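Local coordinates for protein metallo-beta-lactamase (Chryseobacterium indologenes, PDB 3L6N) that hydrolyses the beta-lactam ring of penicillins, cephalosporins and carbapenems as a zinc-dependent class B beta-lactamase, conferring antibiotic resistance, at residues A[41-46]-A[128-133]; A[56-61]-A[91-96]; A[181-186]-A[211-216]; A[193-196]-A[202-205]. One frame throughout, in Å; residues are numbered along the deposited sequence. Where two conformers were deposited one is given.

Contact 1 (A[41-46]-A[128-133]); sequences GVVLFD and EEFVVD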
loop_
_atom_site.group_PDB
_atom_site.type_symbol
_atom_site.label_atom_id
_atom_site.label_comp_id
_atom_site.label_asym_id
_atom_site.label_seq_id
_atom_site.Cartn_x
_atom_site.Cartn_y
_atom_site.Cartn_z
ATOM N N GLY A 41 10.792 4.266 -15.057
ATOM C CA GLY A 41 10.339 5.177 -14.017
ATOM C C GLY A 41 9.889 4.444 -12.772
ATOM O O GLY A 41 9.975 3.226 -12.692
ATOM N N VAL A 42 9.405 5.200 -11.795
ATOM C CA VAL A 42 9.088 4.623 -10.486
ATOM C C VAL A 42 7.581 4.426 -10.316
ATOM O O VAL A 42 6.782 5.294 -10.681
ATOM C CB VAL A 42 9.673 5.507 -9.366
ATOM C CG1 VAL A 42 9.290 5.004 -7.988
ATOM C CG2 VAL A 42 11.192 5.564 -9.501
ATOM N N VAL A 43 7.210 3.277 -9.759
ATOM C CA VAL A 43 5.805 2.968 -9.479
ATOM C C VAL A 43 5.580 3.111 -7.972
ATOM O O VAL A 43 6.284 2.471 -7.196
ATOM C CB VAL A 43 5.473 1.522 -9.900
ATOM C CG1 VAL A 43 4.017 1.212 -9.612
ATOM C CG2 VAL A 43 5.768 1.329 -11.405
ATOM N N LEU A 44 4.621 3.952 -7.569
ATOM C CA LEU A 44 4.230 4.048 -6.149
ATOM C C LEU A 44 3.126 3.067 -5.848
ATOM O O LEU A 44 2.198 2.905 -6.648
ATOM C CB LEU A 44 3.696 5.439 -5.792
ATOM C CG LEU A 44 4.608 6.634 -5.992
ATOM C CD1 LEU A 44 3.905 7.857 -5.419
ATOM C CD2 LEU A 44 5.957 6.432 -5.298
ATOM N N PHE A 45 3.240 2.421 -4.686
ATOM C CA PHE A 45 2.169 1.624 -4.112
ATOM C C PHE A 45 1.703 2.305 -2.848
ATOM O O PHE A 45 2.339 2.193 -1.797
ATOM C CB PHE A 45 2.627 0.180 -3.871
ATOM C CG PHE A 45 2.998 -0.523 -5.136
ATOM C CD1 PHE A 45 4.309 -0.507 -5.594
ATOM C CD2 PHE A 45 2.020 -1.154 -5.902
ATOM C CE1 PHE A 45 4.651 -1.123 -6.791
ATOM C CE2 PHE A 45 2.355 -1.780 -7.097
ATOM C CZ PHE A 45 3.684 -1.765 -7.536
ATOM N N ASP A 46 0.584 3.015 -3.001
ATOM C CA ASP A 46 0.041 3.944 -2.006
ATOM C C ASP A 46 0.907 5.181 -1.884
ATOM O O ASP A 46 2.067 5.190 -2.289
ATOM C CB ASP A 46 -0.235 3.250 -0.675
ATOM C CG ASP A 46 -1.208 2.116 -0.844
ATOM O OD1 ASP A 46 -2.231 2.354 -1.512
ATOM O OD2 ASP A 46 -0.955 1.005 -0.325
ATOM N N GLU A 128 10.105 -4.845 -14.627
ATOM C CA GLU A 128 9.654 -5.307 -13.319
ATOM C C GLU A 128 8.258 -5.909 -13.433
ATOM O O GLU A 128 7.532 -5.613 -14.381
ATOM C CB GLU A 128 9.613 -4.134 -12.326
ATOM C CG GLU A 128 10.976 -3.464 -12.088
ATOM C CD GLU A 128 12.009 -4.368 -11.410
ATOM O OE1 GLU A 128 11.645 -5.268 -10.614
ATOM O OE2 GLU A 128 13.214 -4.162 -11.676
ATOM N N GLU A 129 7.887 -6.721 -12.450
ATOM C CA GLU A 129 6.609 -7.439 -12.467
ATOM C C GLU A 129 5.976 -7.478 -11.089
ATOM O O GLU A 129 6.665 -7.612 -10.083
ATOM C CB GLU A 129 6.848 -8.867 -12.962
ATOM C CG GLU A 129 5.622 -9.717 -13.185
ATOM C CD GLU A 129 5.994 -11.173 -13.464
ATOM O OE1 GLU A 129 5.140 -12.052 -13.256
ATOM O OE2 GLU A 129 7.143 -11.432 -13.882
ATOM N N PHE A 130 4.651 -7.363 -11.046
ATOM C CA PHE A 130 3.917 -7.552 -9.788
ATOM C C PHE A 130 2.479 -7.967 -10.074
ATOM O O PHE A 130 2.025 -7.894 -11.212
ATOM C CB PHE A 130 3.969 -6.273 -8.926
ATOM C CG PHE A 130 3.573 -5.028 -9.668
ATOM C CD1 PHE A 130 2.262 -4.560 -9.617
ATOM C CD2 PHE A 130 4.512 -4.322 -10.431
ATOM C CE1 PHE A 130 1.890 -3.406 -10.310
ATOM C CE2 PHE A 130 4.154 -3.172 -11.122
ATOM C CZ PHE A 130 2.835 -2.712 -11.070
ATOM N N VAL A 131 1.784 -8.425 -9.036
ATOM C CA VAL A 131 0.388 -8.844 -9.157
ATOM C C VAL A 131 -0.400 -8.183 -8.033
ATOM O O VAL A 131 -0.016 -8.277 -6.879
ATOM C CB VAL A 131 0.242 -10.380 -9.051
ATOM C CG1 VAL A 131 -1.246 -10.800 -9.132
ATOM C CG2 VAL A 131 1.053 -11.090 -10.141
ATOM N N VAL A 132 -1.503 -7.529 -8.377
ATOM C CA VAL A 132 -2.414 -6.995 -7.366
ATOM C C VAL A 132 -3.512 -8.033 -7.163
ATOM O O VAL A 132 -4.185 -8.409 -8.125
ATOM C CB VAL A 132 -3.022 -5.645 -7.792
ATOM C CG1 VAL A 132 -3.939 -5.111 -6.688
ATOM C CG2 VAL A 132 -1.929 -4.643 -8.140
ATOM N N ASP A 133 -3.666 -8.506 -5.930
ATOM C CA ASP A 133 -4.607 -9.592 -5.621
ATOM C C ASP A 133 -5.716 -9.139 -4.677
ATOM O O ASP A 133 -5.459 -8.443 -3.689
ATOM C CB ASP A 133 -3.872 -10.759 -4.965
ATOM C CG ASP A 133 -3.353 -11.782 -5.967
ATOM O OD1 ASP A 133 -2.202 -12.249 -5.782
ATOM O OD2 ASP A 133 -4.090 -12.141 -6.911
#
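Strand 128-133 meets strand 41-45 at Phe130, whose ring receives the edge of Phe45. The pair is T-shaped: the ring planes stand at 88° and the centroids lie 4.9 Å apart. Phe45 CZ sits over the middle of the Phe130 ring, 3.5 Å above its plane, while Phe45 CE2 leans to one side and comes within 3.6 Å of Phe130 CE1. Phe130 is placed for this by a first torsion of 51°, which sets CG between its own backbone N and carbonyl carbon; the CG of Phe45 is anti to its carbonyl carbon (chi1 -63°). Val43 CG1 approaches the same Phe130 ring obliquely, 4.3 Å from Phe130 CZ. Two residues on, Val132 stays back from strand 41-45 and packs on Phe73, an aromatic residue that also meets the rings of Phe45 and Phe130. Asp133 closes the strand with OD1 hydrogen-bonded to Tyr190 OH. No hydrogen bond links the two segments, and the nearest CA pair, Val43 and Glu128, is 9.9 Å apart, a spacing of layers and not of paired strands. Strand 41-45 belongs to the seven-stranded sheet and strand 128-133 to the five-stranded one, so these buried aromatics form part of the hydrophobic interface between the two sheets, the central feature of the alpha-beta/beta-alpha sandwich of the metallo-beta-lactamase fold.

Contact 2 (A[56-61]-A[91-96]); sequences SLMDTI and KGIKTY. With SO4 (sulfate ion), chain D.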
loop_
_atom_site.group_PDB
_atom_site.type_symbol
_atom_site.label_atom_id
_atom_site.label_comp_id
_atom_site.label_asym_id
_atom_site.label_seq_id
_atom_site.Cartn_x
_atom_site.Cartn_y
_atom_site.Cartn_z
ATOM N N SER A 56 7.151 16.497 -2.441
ATOM C CA SER A 56 8.391 16.224 -1.731
ATOM C C SER A 56 8.899 14.812 -2.012
ATOM O O SER A 56 10.086 14.619 -2.266
ATOM C CB SER A 56 8.187 16.414 -0.225
ATOM O OG SER A 56 9.403 16.230 0.467
ATOM N N LEU A 57 7.997 13.833 -1.963
ATOM C CA LEU A 57 8.381 12.442 -2.242
ATOM C C LEU A 57 8.861 12.296 -3.681
ATOM O O LEU A 57 9.874 11.660 -3.920
ATOM C CB LEU A 57 7.225 11.476 -1.988
ATOM C CG LEU A 57 7.569 10.010 -2.311
ATOM C CD1 LEU A 57 8.623 9.470 -1.355
ATOM C CD2 LEU A 57 6.302 9.201 -2.227
ATOM N N MET A 58 8.135 12.898 -4.623
ATOM C CA MET A 58 8.531 12.852 -6.028
ATOM C C MET A 58 9.917 13.464 -6.237
ATOM O O MET A 58 10.748 12.891 -6.943
ATOM C CB MET A 58 7.488 13.521 -6.927
ATOM C CG MET A 58 6.153 12.789 -6.961
ATOM S SD MET A 58 5.373 12.945 -8.583
ATOM C CE MET A 58 5.307 14.732 -8.714
ATOM N N ASP A 59 10.170 14.604 -5.595
ATOM C CA ASP A 59 11.486 15.259 -5.666
ATOM C C ASP A 59 12.598 14.384 -5.100
ATOM O O ASP A 59 13.694 14.314 -5.673
ATOM C CB ASP A 59 11.473 16.602 -4.919
ATOM C CG ASP A 59 10.562 17.633 -5.570
ATOM O OD1 ASP A 59 10.125 17.434 -6.720
ATOM O OD2 ASP A 59 10.293 18.657 -4.900
ATOM N N THR A 60 12.313 13.721 -3.978
ATOM C CA THR A 60 13.280 12.845 -3.325
ATOM C C THR A 60 13.606 11.654 -4.231
ATOM O O THR A 60 14.765 11.293 -4.404
ATOM C CB THR A 60 12.751 12.406 -1.948
ATOM O OG1 THR A 60 12.678 13.566 -1.105
ATOM C CG2 THR A 60 13.670 11.380 -1.279
ATOM N N ILE A 61 12.574 11.068 -4.823
ATOM C CA ILE A 61 12.753 9.945 -5.739
ATOM C C ILE A 61 13.557 10.352 -6.984
ATOM O O ILE A 61 14.438 9.608 -7.424
ATOM C CB ILE A 61 11.384 9.314 -6.107
ATOM C CG1 ILE A 61 10.788 8.603 -4.885
ATOM C CG2 ILE A 61 11.498 8.343 -7.306
ATOM C CD1 ILE A 61 9.311 8.183 -5.055
ATOM N N LYS A 91 -0.953 15.762 -13.279
ATOM C CA LYS A 91 0.389 15.722 -13.855
ATOM C C LYS A 91 0.552 14.663 -14.954
ATOM O O LYS A 91 1.658 14.446 -15.456
ATOM C CB LYS A 91 1.425 15.502 -12.742
ATOM C CG LYS A 91 1.535 16.643 -11.756
ATOM C CD LYS A 91 2.394 16.251 -10.572
ATOM C CE LYS A 91 2.818 17.467 -9.782
ATOM N NZ LYS A 91 4.011 18.133 -10.385
ATOM N N GLY A 92 -0.539 13.996 -15.330
ATOM C CA GLY A 92 -0.500 12.976 -16.379
ATOM C C GLY A 92 0.158 11.666 -15.967
ATOM O O GLY A 92 0.510 10.839 -16.813
ATOM N N ILE A 93 0.317 11.478 -14.661
ATOM C CA ILE A 93 0.839 10.225 -14.121
ATOM C C ILE A 93 -0.329 9.259 -13.999
ATOM O O ILE A 93 -1.328 9.562 -13.345
ATOM C CB ILE A 93 1.519 10.445 -12.752
ATOM C CG1 ILE A 93 2.746 11.359 -12.907
ATOM C CG2 ILE A 93 1.907 9.099 -12.097
ATOM C CD1 ILE A 93 3.261 11.924 -11.602
ATOM N N LYS A 94 -0.205 8.111 -14.653
ATOM C CA LYS A 94 -1.239 7.085 -14.611
ATOM C C LYS A 94 -1.499 6.624 -13.174
ATOM O O LYS A 94 -0.564 6.339 -12.422
ATOM C CB LYS A 94 -0.839 5.899 -15.475
ATOM C CG LYS A 94 -0.849 6.201 -16.964
ATOM C CD LYS A 94 -0.647 4.944 -17.761
ATOM C CE LYS A 94 -0.836 5.220 -19.249
ATOM N NZ LYS A 94 -0.676 3.970 -20.039
ATOM N N THR A 95 -2.770 6.579 -12.802
ATOM C CA THR A 95 -3.164 6.069 -11.496
ATOM C C THR A 95 -4.025 4.829 -11.665
ATOM O O THR A 95 -4.802 4.720 -12.635
ATOM C CB THR A 95 -3.941 7.117 -10.694
ATOM O OG1 THR A 95 -5.039 7.604 -11.480
ATOM C CG2 THR A 95 -3.027 8.274 -10.316
ATOM N N TYR A 96 -3.896 3.912 -10.708
ATOM C CA TYR A 96 -4.496 2.585 -10.804
ATOM C C TYR A 96 -5.251 2.245 -9.536
ATOM O O TYR A 96 -4.705 2.343 -8.423
ATOM C CB TYR A 96 -3.416 1.521 -11.026
ATOM C CG TYR A 96 -2.713 1.583 -12.367
ATOM C CD1 TYR A 96 -1.702 2.508 -12.599
ATOM C CD2 TYR A 96 -3.039 0.683 -13.380
ATOM C CE1 TYR A 96 -1.047 2.567 -13.818
ATOM C CE2 TYR A 96 -2.382 0.732 -14.609
ATOM C CZ TYR A 96 -1.393 1.676 -14.810
ATOM O OH TYR A 96 -0.733 1.739 -16.016
HETATM S S SO4 D . 16.373 14.393 -0.345
HETATM O O1 SO4 D . 15.207 13.993 0.446
HETATM O O2 SO4 D . 17.465 13.449 -0.111
HETATM O O3 SO4 D . 16.031 14.387 -1.764
HETATM O O4 SO4 D . 16.792 15.738 0.044
#
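A thioether bridges helix 54-65 and the turn before strand 94-97, with the methyl end of Met58 set against the aliphatic part of a lysine. Met58 and Lys91 meet end to end: Met58 CE is 3.8 Å from Lys91 CD and equally far from Lys91 CE. Behind the methyl, Met58 SD lies 3.8 Å from Ile93 CD1, the two side chains passing in opposite senses. A bend at chi2 (-147°) and another at chi3 (-57°) turn the sulfur toward Ile93 and the methyl toward Lys91. Met58 was modelled in two conformers, so these distances describe one of them.

The hydrogen bond from Lys91 NZ to Gln55 OE1, one turn back on the helix that carries Met58, probably helps keep the lysine methylenes here. Gly92, with its positive phi of 73°, ends helix 86-90 in a Schellman motif and turns the chain between Lys91 and Ile93. Phe88 and Val69 back both Met58 and Ile93. On the far side of helix 54-65, Thr60 OG1 lies 3.0 Å from O1 of a sulfate, probably from the crystallisation liquor. Across the two segments themselves there are no hydrogen bonds; dispersion between sulfur, methyl and methylene groups carries the contact, which fits the adaptability suggested by the second methionine conformer.

Contact 3 (A[181-186]-A[211-216]); sequences KTINKL and HTLELL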
loop_
_atom_site.group_PDB
_atom_site.type_symbol
_atom_site.label_atom_id
_atom_site.label_comp_id
_atom_site.label_asym_id
_atom_site.label_seq_id
_atom_site.Cartn_x
_atom_site.Cartn_y
_atom_site.Cartn_z
ATOM N N LYS A 181 -10.771 -14.989 7.679
ATOM C CA LYS A 181 -10.866 -15.881 6.531
ATOM C C LYS A 181 -9.983 -15.371 5.404
ATOM O O LYS A 181 -9.269 -16.140 4.773
ATOM C CB LYS A 181 -12.320 -16.032 6.068
ATOM C CG LYS A 181 -13.239 -16.602 7.138
ATOM C CD LYS A 181 -14.694 -16.295 6.850
ATOM C CE LYS A 181 -15.613 -17.115 7.737
ATOM N NZ LYS A 181 -15.751 -18.503 7.219
ATOM N N THR A 182 -10.012 -14.058 5.176
ATOM C CA THR A 182 -9.153 -13.445 4.172
ATOM C C THR A 182 -7.677 -13.613 4.543
ATOM O O THR A 182 -6.867 -13.940 3.686
ATOM C CB THR A 182 -9.507 -11.967 3.974
ATOM O OG1 THR A 182 -10.876 -11.878 3.555
ATOM C CG2 THR A 182 -8.622 -11.335 2.893
ATOM N N ILE A 183 -7.346 -13.396 5.815
ATOM C CA ILE A 183 -5.969 -13.579 6.303
ATOM C C ILE A 183 -5.491 -15.029 6.166
ATOM O O ILE A 183 -4.341 -15.279 5.793
ATOM C CB ILE A 183 -5.797 -13.071 7.767
ATOM C CG1 ILE A 183 -5.778 -11.539 7.795
ATOM C CG2 ILE A 183 -4.513 -13.635 8.424
ATOM C CD1 ILE A 183 -4.519 -10.914 7.188
ATOM N N ASN A 184 -6.372 -15.983 6.451
ATOM C CA ASN A 184 -5.992 -17.389 6.315
ATOM C C ASN A 184 -5.786 -17.793 4.857
ATOM O O ASN A 184 -4.917 -18.615 4.559
ATOM C CB ASN A 184 -6.953 -18.305 7.076
ATOM C CG ASN A 184 -6.750 -18.221 8.586
ATOM O OD1 ASN A 184 -5.615 -18.222 9.072
ATOM N ND2 ASN A 184 -7.841 -18.130 9.330
ATOM N N LYS A 185 -6.549 -17.177 3.952
ATOM C CA LYS A 185 -6.321 -17.327 2.511
ATOM C C LYS A 185 -4.964 -16.745 2.101
ATOM O O LYS A 185 -4.253 -17.333 1.286
ATOM C CB LYS A 185 -7.436 -16.672 1.692
ATOM C CG LYS A 185 -8.747 -17.452 1.661
ATOM C CD LYS A 185 -9.757 -16.800 0.724
ATOM C CE LYS A 185 -11.078 -17.564 0.727
ATOM N NZ LYS A 185 -12.070 -16.964 -0.211
ATOM N N LEU A 186 -4.618 -15.586 2.664
ATOM C CA LEU A 186 -3.326 -14.950 2.403
ATOM C C LEU A 186 -2.196 -15.868 2.859
ATOM O O LEU A 186 -1.255 -16.140 2.099
ATOM C CB LEU A 186 -3.244 -13.596 3.133
ATOM C CG LEU A 186 -2.017 -12.688 2.971
ATOM C CD1 LEU A 186 -2.393 -11.264 3.337
ATOM C CD2 LEU A 186 -0.826 -13.150 3.807
ATOM N N HIS A 211 -0.171 -12.272 14.269
ATOM C CA HIS A 211 -0.628 -11.264 15.197
ATOM C C HIS A 211 -1.958 -10.636 14.775
ATOM O O HIS A 211 -2.750 -10.230 15.627
ATOM C CB HIS A 211 0.419 -10.184 15.445
ATOM C CG HIS A 211 0.137 -9.379 16.670
ATOM N ND1 HIS A 211 -0.114 -8.027 16.639
ATOM C CD2 HIS A 211 0.014 -9.757 17.964
ATOM C CE1 HIS A 211 -0.354 -7.599 17.865
ATOM N NE2 HIS A 211 -0.280 -8.628 18.688
ATOM N N THR A 212 -2.180 -10.541 13.463
ATOM C CA THR A 212 -3.465 -10.067 12.934
ATOM C C THR A 212 -4.603 -10.976 13.401
ATOM O O THR A 212 -5.625 -10.490 13.890
ATOM C CB THR A 212 -3.450 -9.931 11.394
ATOM O OG1 THR A 212 -2.396 -9.040 11.019
ATOM C CG2 THR A 212 -4.776 -9.362 10.876
ATOM N N LEU A 213 -4.407 -12.281 13.252
ATOM C CA LEU A 213 -5.381 -13.271 13.727
ATOM C C LEU A 213 -5.628 -13.160 15.231
ATOM O O LEU A 213 -6.769 -13.249 15.692
ATOM C CB LEU A 213 -4.935 -14.681 13.350
ATOM C CG LEU A 213 -4.941 -15.003 11.858
ATOM C CD1 LEU A 213 -4.263 -16.326 11.566
ATOM C CD2 LEU A 213 -6.364 -14.988 11.300
ATOM N N GLU A 214 -4.559 -12.945 15.992
ATOM C CA GLU A 214 -4.690 -12.743 17.429
ATOM C C GLU A 214 -5.538 -11.520 17.792
ATOM O O GLU A 214 -6.428 -11.602 18.650
ATOM C CB GLU A 214 -3.316 -12.668 18.095
ATOM C CG GLU A 214 -3.410 -12.598 19.594
ATOM C CD GLU A 214 -2.063 -12.687 20.277
ATOM O OE1 GLU A 214 -1.922 -12.062 21.338
ATOM O OE2 GLU A 214 -1.159 -13.378 19.764
ATOM N N LEU A 215 -5.278 -10.390 17.135
ATOM C CA LEU A 215 -6.031 -9.163 17.405
ATOM C C LEU A 215 -7.508 -9.309 17.032
ATOM O O LEU A 215 -8.380 -8.735 17.686
ATOM C CB LEU A 215 -5.411 -7.970 16.668
ATOM C CG LEU A 215 -4.053 -7.470 17.177
ATOM C CD1 LEU A 215 -3.470 -6.441 16.206
ATOM C CD2 LEU A 215 -4.137 -6.885 18.589
ATOM N N LEU A 216 -7.769 -10.089 15.990
ATOM C CA LEU A 216 -9.130 -10.361 15.541
ATOM C C LEU A 216 -9.881 -11.209 16.564
ATOM O O LEU A 216 -11.073 -11.002 16.789
ATOM C CB LEU A 216 -9.122 -11.042 14.171
ATOM C CG LEU A 216 -8.817 -10.119 12.980
ATOM C CD1 LEU A 216 -8.410 -10.915 11.751
ATOM C CD2 LEU A 216 -10.016 -9.239 12.676
#
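Ile183 lays its CG2 methyl against the isobutyl group of Leu213, 3.7 Å from Leu213 CD2 and just as far from Leu213 CG. The two side chains run past each other in opposite directions, each projecting toward the other helix, and their CA atoms, 7.5 Å apart, form the nearest backbone pair. With CG2 opposite the backbone N and CG1 beside it (chi1 -74°), Ile183 divides its branches between two partners: CG2 takes Leu213, while CG1 lies 3.9 Å from Thr212 CG2, the side chains of Ile183 and Thr212 crossing at about a right angle.

Asn184 borders the apolar patch on its exposed side. Its amide crosses Leu213 obliquely, with Asn184 OD1 3.4 Å from Leu213 CD1 and Asn184 ND2 4.0 Å from Leu213 CD2. These are van der Waals contacts, and no hydrogen bond spans the segments. Thr212 divides its work: the methyl packs on Ile183, while OG1 is engaged by His208 O one turn earlier and by the backbone N of Lys161, a residue that probably binds the beta-lactam.

The local helix axes approach to 10.3 Å and run nearly antiparallel, 165° between their directions. Helix 179-189 and helix 208-217 thus form an antiparallel pair on the outside of the fold. Val209, a turn before Leu213, extends the seam by touching Ile183 and Leu186, and Pro180 meets Leu213 and Leu216 at the other end. Inward, Thr182 and Leu186 rest on Leu135, in the loop that follows strand 128-133, and strand 195-198 occupies the chain between the two helices.

Contact 4 (A[193-196]-A[202-205]); sequences ATLI and EWKG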
loop_
_atom_site.group_PDB
_atom_site.type_symbol
_atom_site.label_atom_id
_atom_site.label_comp_id
_atom_site.label_asym_id
_atom_site.label_seq_id
_atom_site.Cartn_x
_atom_site.Cartn_y
_atom_site.Cartn_z
ATOM N N ALA A 193 6.504 -15.922 0.382
ATOM C CA ALA A 193 6.835 -14.589 0.891
ATOM C C ALA A 193 7.788 -14.663 2.074
ATOM O O ALA A 193 7.505 -15.324 3.077
ATOM C CB ALA A 193 5.574 -13.825 1.278
ATOM N N THR A 194 8.924 -13.983 1.953
ATOM C CA THR A 194 9.887 -13.929 3.042
ATOM C C THR A 194 9.762 -12.611 3.800
ATOM O O THR A 194 10.390 -12.414 4.842
ATOM C CB THR A 194 11.323 -14.152 2.547
ATOM O OG1 THR A 194 11.583 -13.300 1.429
ATOM C CG2 THR A 194 11.513 -15.619 2.124
ATOM N N LEU A 195 8.918 -11.723 3.273
ATOM C CA LEU A 195 8.650 -10.437 3.907
ATOM C C LEU A 195 7.224 -10.027 3.577
ATOM O O LEU A 195 6.830 -10.042 2.419
ATOM C CB LEU A 195 9.639 -9.385 3.409
ATOM C CG LEU A 195 9.531 -7.960 3.952
ATOM C CD1 LEU A 195 9.683 -7.908 5.469
ATOM C CD2 LEU A 195 10.580 -7.072 3.272
ATOM N N ILE A 196 6.447 -9.716 4.607
ATOM C CA ILE A 196 5.082 -9.211 4.428
ATOM C C ILE A 196 5.007 -7.841 5.086
ATOM O O ILE A 196 5.336 -7.696 6.268
ATOM C CB ILE A 196 4.020 -10.181 4.988
ATOM C CG1 ILE A 196 4.140 -11.544 4.284
ATOM C CG2 ILE A 196 2.617 -9.591 4.801
ATOM C CD1 ILE A 196 3.203 -12.607 4.793
ATOM N N GLU A 202 5.206 -0.947 12.891
ATOM C CA GLU A 202 6.452 -1.651 12.584
ATOM C C GLU A 202 6.305 -2.690 11.471
ATOM O O GLU A 202 5.454 -3.576 11.559
ATOM C CB GLU A 202 6.989 -2.335 13.849
ATOM C CG GLU A 202 7.928 -1.477 14.667
ATOM C CD GLU A 202 9.315 -1.374 14.037
ATOM O OE1 GLU A 202 10.054 -0.443 14.394
ATOM O OE2 GLU A 202 9.660 -2.215 13.176
ATOM N N TRP A 203 7.137 -2.589 10.431
ATOM C CA TRP A 203 7.149 -3.598 9.370
ATOM C C TRP A 203 8.196 -4.688 9.591
ATOM O O TRP A 203 8.092 -5.772 9.021
ATOM C CB TRP A 203 7.320 -2.963 7.979
ATOM C CG TRP A 203 8.638 -2.262 7.765
ATOM C CD1 TRP A 203 8.896 -0.931 7.932
ATOM C CD2 TRP A 203 9.870 -2.857 7.333
ATOM N NE1 TRP A 203 10.217 -0.659 7.639
ATOM C CE2 TRP A 203 10.836 -1.824 7.272
ATOM C CE3 TRP A 203 10.256 -4.160 6.998
ATOM C CZ2 TRP A 203 12.160 -2.056 6.879
ATOM C CZ3 TRP A 203 11.572 -4.393 6.621
ATOM C CH2 TRP A 203 12.508 -3.346 6.557
ATOM N N LYS A 204 9.205 -4.387 10.405
ATOM C CA LYS A 204 10.252 -5.356 10.738
ATOM C C LYS A 204 9.775 -6.397 11.751
ATOM O O LYS A 204 8.845 -6.148 12.527
ATOM C CB LYS A 204 11.477 -4.636 11.315
ATOM C CG LYS A 204 12.128 -3.659 10.356
ATOM C CD LYS A 204 13.300 -2.970 11.023
ATOM C CE LYS A 204 14.041 -2.114 10.027
ATOM N NZ LYS A 204 15.173 -1.380 10.655
ATOM N N GLY A 205 10.423 -7.556 11.737
ATOM C CA GLY A 205 10.270 -8.534 12.814
ATOM C C GLY A 205 9.414 -9.745 12.516
ATOM O O GLY A 205 9.458 -10.736 13.252
#
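Leu195 and Trp203 carry what close packing this contact has, and they meet at the rim of the indole. Leu195 CD1 lies near the ring plane, 4.1 Å from Trp203 CE3 and 4.2 Å from Trp203 CZ3, so the six-membered ring offers its edge to the methyl. Trp203 gets there with a chi1 of 64°, which tucks the indole over its own backbone. Lys204 CG sits over one face of that ring, 3.6 Å above the plane and displaced toward the rim, and the indole NE1 is hydrogen-bonded to Glu8 OE2, which helps fix its rotation.

The rest is looser. The backbones approach only as Ile196 O and Trp203 O, 4.3 Å apart, with no hydrogen bond across, and Ile196 points away from the loop. The nearest atoms of the Ile196 side chain and a bound sulfate, probably from the crystallisation liquor, are about 3 Å apart. Glu202, Lys204 and Gly205 are solvent-exposed.

Strand 195-198 is an edge strand of the five-stranded sheet, paired with strand 153-157 through Leu195 and Leu154. The loop folds back along that edge, Trp203 also touching Ile197 and Pro198, before Trp203 O accepts a bond from His208 NE2 at the start of helix 208-217.

How the contacts relate
Contacts 1 and 2 join directly: Val42 CG2 is 3.6 Å from Ile61 CG2, so helix 54-65 packs on one side of strand 41-45 while Phe45 faces the other sheet. Contacts 3 and 4 meet more lightly, Leu186 CD2 lying 4.2 Å from Ile196 CD1; both segments of contact 4 fall between the helices of contact 3 in the chain. Contacts 2 and 3 lie on opposite sides of the chain's centre, their centres about 33 Å apart. One zinc is held by His76, His78 and His139, the other by Asp80, Cys158 and His200. Measured between nearest atoms, a bound zinc lies about 12 Å from the side chain of Phe45, about 12 Å from that of Thr212 and about 13 Å from that of Trp203.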